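Local coordinates for protein 2-c-methyl-d-erythritol 2,4-cyclodiphosphate synthase (Plasmodium falciparum, PDB 4C81) that probably converts 4-diphosphocytidyl-2-C-methyl-D-erythritol 2-phosphate into 2-C-methyl-D-erythritol 2,4-cyclodiphosphate with release of CMP, a lyase step of isoprenoid precursor synthesis, at residues 106-109 against 110-113. The protein carries 1 engineered substitution. Residues are numbered along the deposited sequence; the frame is centred on the assembly and turned at random.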
ATOM      1  N   ARG A 106     -16.256  -2.205 -13.834  1.00 21.89           N
ATOM      2  CA  ARG A 106     -16.672  -0.965 -14.481  1.00 23.16           C
ATOM      3  C   ARG A 106     -18.166  -0.739 -14.275  1.00 22.20           C
ATOM      4  O   ARG A 106     -18.583   0.346 -13.882  1.00 21.80           O
ATOM      5  CB  ARG A 106     -16.357  -0.996 -15.977  1.00 25.30           C
ATOM      6  CG  ARG A 106     -16.729   0.283 -16.720  1.00 27.72           C
ATOM      7  CD  ARG A 106     -16.357   0.208 -18.191  1.00 37.43           C
ATOM      8  NE  ARG A 106     -17.037  -0.890 -18.877  1.00 40.11           N
ATOM      9  CZ  ARG A 106     -18.301  -0.861 -19.304  1.00 58.82           C
ATOM     10  NH1 ARG A 106     -19.063   0.214 -19.122  1.00 42.47           N
ATOM     11  NH2 ARG A 106     -18.812  -1.924 -19.918  1.00 63.27           N
ATOM     12  N   LEU A 107     -18.959  -1.776 -14.532  1.00 24.37           N
ATOM     13  CA  LEU A 107     -20.418  -1.672 -14.413  1.00 21.82           C
ATOM     14  C   LEU A 107     -20.880  -1.552 -12.959  1.00 26.32           C
ATOM     15  O   LEU A 107     -21.907  -0.935 -12.689  1.00 25.19           O
ATOM     16  CB  LEU A 107     -21.104  -2.854 -15.105  1.00 22.09           C
ATOM     17  CG  LEU A 107     -20.924  -2.875 -16.624  1.00 26.69           C
ATOM     18  CD1 LEU A 107     -21.316  -4.226 -17.213  1.00 28.32           C
ATOM     19  CD2 LEU A 107     -21.717  -1.747 -17.273  1.00 38.45           C
ATOM     20  N   LEU A 108     -20.119  -2.135 -12.032  1.00 18.54           N
ATOM     21  CA  LEU A 108     -20.394  -2.007 -10.601  1.00 22.24           C
ATOM     22  C   LEU A 108     -20.230  -0.559 -10.135  1.00 21.10           C
ATOM     23  O   LEU A 108     -21.061  -0.046  -9.387  1.00 23.69           O
ATOM     24  CB  LEU A 108     -19.467  -2.922  -9.792  1.00 20.47           C
ATOM     25  CG  LEU A 108     -19.518  -2.814  -8.264  1.00 25.93           C
ATOM     26  CD1 LEU A 108     -20.844  -3.318  -7.724  1.00 27.88           C
ATOM     27  CD2 LEU A 108     -18.363  -3.586  -7.647  1.00 25.82           C
ATOM     28  N   ILE A 109     -19.150   0.086 -10.571  1.00 18.52           N
ATOM     29  CA  ILE A 109     -18.896   1.493 -10.267  1.00 16.98           C
ATOM     30  C   ILE A 109     -20.056   2.349 -10.768  1.00 23.98           C
ATOM     31  O   ILE A 109     -20.539   3.232 -10.058  1.00 22.65           O
ATOM     32  CB  ILE A 109     -17.579   1.988 -10.919  1.00 23.98           C
ATOM     33  CG1 ILE A 109     -16.364   1.375 -10.216  1.00 26.74           C
ATOM     34  CG2 ILE A 109     -17.476   3.503 -10.851  1.00 23.14           C
ATOM     35  CD1 ILE A 109     -15.051   1.607 -10.951  1.00 24.51           C
ATOM     36  N   TYR A 110     -20.503   2.059 -11.988  1.00 20.59           N
ATOM     37  CA  TYR A 110     -21.591   2.803 -12.612  1.00 33.50           C
ATOM     38  C   TYR A 110     -22.911   2.622 -11.868  1.00 25.62           C
ATOM     39  O   TYR A 110     -23.594   3.603 -11.576  1.00 25.92           O
ATOM     40  CB  TYR A 110     -21.761   2.389 -14.075  1.00 25.03           C
ATOM     41  CG  TYR A 110     -22.760   3.246 -14.816  1.00 32.02           C
ATOM     42  CD1 TYR A 110     -22.358   4.410 -15.468  1.00 37.34           C
ATOM     43  CD2 TYR A 110     -24.108   2.903 -14.853  1.00 31.77           C
ATOM     44  CE1 TYR A 110     -23.275   5.207 -16.146  1.00 35.22           C
ATOM     45  CE2 TYR A 110     -25.031   3.696 -15.525  1.00 35.44           C
ATOM     46  CZ  TYR A 110     -24.608   4.845 -16.170  1.00 44.74           C
ATOM     47  OH  TYR A 110     -25.516   5.632 -16.838  1.00 43.80           O
ATOM     48  N   LYS A 111     -23.265   1.378 -11.551  1.00 25.08           N
ATOM     49  CA  LYS A 111     -24.546   1.113 -10.883  1.00 28.08           C
ATOM     50  C   LYS A 111     -24.577   1.611  -9.432  1.00 26.19           C
ATOM     51  O   LYS A 111     -25.655   1.792  -8.868  1.00 29.60           O
ATOM     52  CB  LYS A 111     -24.933  -0.371 -10.978  1.00 29.13           C
ATOM     53  CG  LYS A 111     -24.287  -1.306  -9.967  1.00 31.50           C
ATOM     54  CD  LYS A 111     -24.512  -2.759 -10.365  1.00 36.75           C
ATOM     55  CE  LYS A 111     -24.161  -3.715  -9.236  1.00 50.01           C
ATOM     56  NZ  LYS A 111     -23.972  -5.112  -9.722  1.00 35.69           N
ATOM     57  N   LYS A 112     -23.405   1.837  -8.834  1.00 20.36           N
ATOM     58  CA  LYS A 112     -23.322   2.415  -7.487  1.00 24.46           C
ATOM     59  C   LYS A 112     -23.209   3.948  -7.508  1.00 21.42           C
ATOM     60  O   LYS A 112     -23.009   4.570  -6.460  1.00 23.69           O
ATOM     61  CB  LYS A 112     -22.147   1.800  -6.717  1.00 23.31           C
ATOM     62  CG  LYS A 112     -22.266   0.292  -6.487  1.00 27.78           C
ATOM     63  CD  LYS A 112     -23.287  -0.062  -5.408  1.00 44.31           C
ATOM     64  CE  LYS A 112     -22.726   0.104  -4.003  1.00 86.22           C
ATOM     65  NZ  LYS A 112     -21.676  -0.905  -3.693  1.00 92.18           N
ATOM     66  N   ASN A 113     -23.344   4.534  -8.703  1.00 21.79           N
ATOM     67  CA  ASN A 113     -23.318   5.984  -8.894  0.50 24.68           C
ATOM     68  C   ASN A 113     -21.965   6.610  -8.528  1.00 31.13           C
ATOM     69  O   ASN A 113     -21.906   7.665  -7.889  1.00 27.61           O
ATOM     70  CB  ASN A 113     -24.465   6.647  -8.113  0.50 33.64           C
ATOM     71  CG  ASN A 113     -24.975   7.910  -8.782  0.50 32.65           C
ATOM     72  OD1 ASN A 113     -25.237   8.916  -8.123  0.50 41.64           O
ATOM     73  ND2 ASN A 113     -25.122   7.862 -10.101  0.50 39.01           N
TER
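Arg106 O accepts a hydrogen bond from Tyr110 N at 3.2 Å, a regular i to i+4 bond in the last turns of helix 97-111. One residue on, Leu107 O takes Lys111 N at 2.9 Å with an N-H...O angle of 160°. The same carbonyl is flanked by aliphatic carbon, since Lys111 CG lies 3.6 Å from Leu107 O. Leu108 carries the side-chain part of the contact. With chi1 at 82°, Lys111 also lays CG 3.5 Å from Leu108 O, and its extended chain then carries CE to 3.7 Å from Leu108 CD1, crossing the leucine at a slant. Lys112 instead runs beside the leucine in the same direction, bent at chi2, chi3 and chi4; its CG sits 3.2 Å from Leu108 O and 4.1 Å from Leu108 CD1. Lysine suits this margin because its methylenes can pack on a leucine whose inner side is buried against Leu74 and Leu77 of helix 64-77. Leu108 O accepts Lys112 N in a more bent bond, 139° at the hydrogen; the same amide also makes a weak bond to Ile109 O. Ile109 itself turns into the core, against Ile73, Tyr114 and Ile116, a wholly nonpolar side chain that buries no polar group. Beyond it the helix stops in a Schellman motif: Asn113 N, in a residue with positive phi, bonds to Tyr110 O at 3.0 Å, and Tyr114 N reaches back to Ile109 O. Asparagine adopts this left-handed conformation more readily than most residues. The chemistry therefore divides the labour: backbone bonds close the helix and lead into strand 114-124, Leu108 and Ile109 anchor the buried face of the helix, and lysine methylenes pack at the leucine's margin while their charged ends sit on an exposed side.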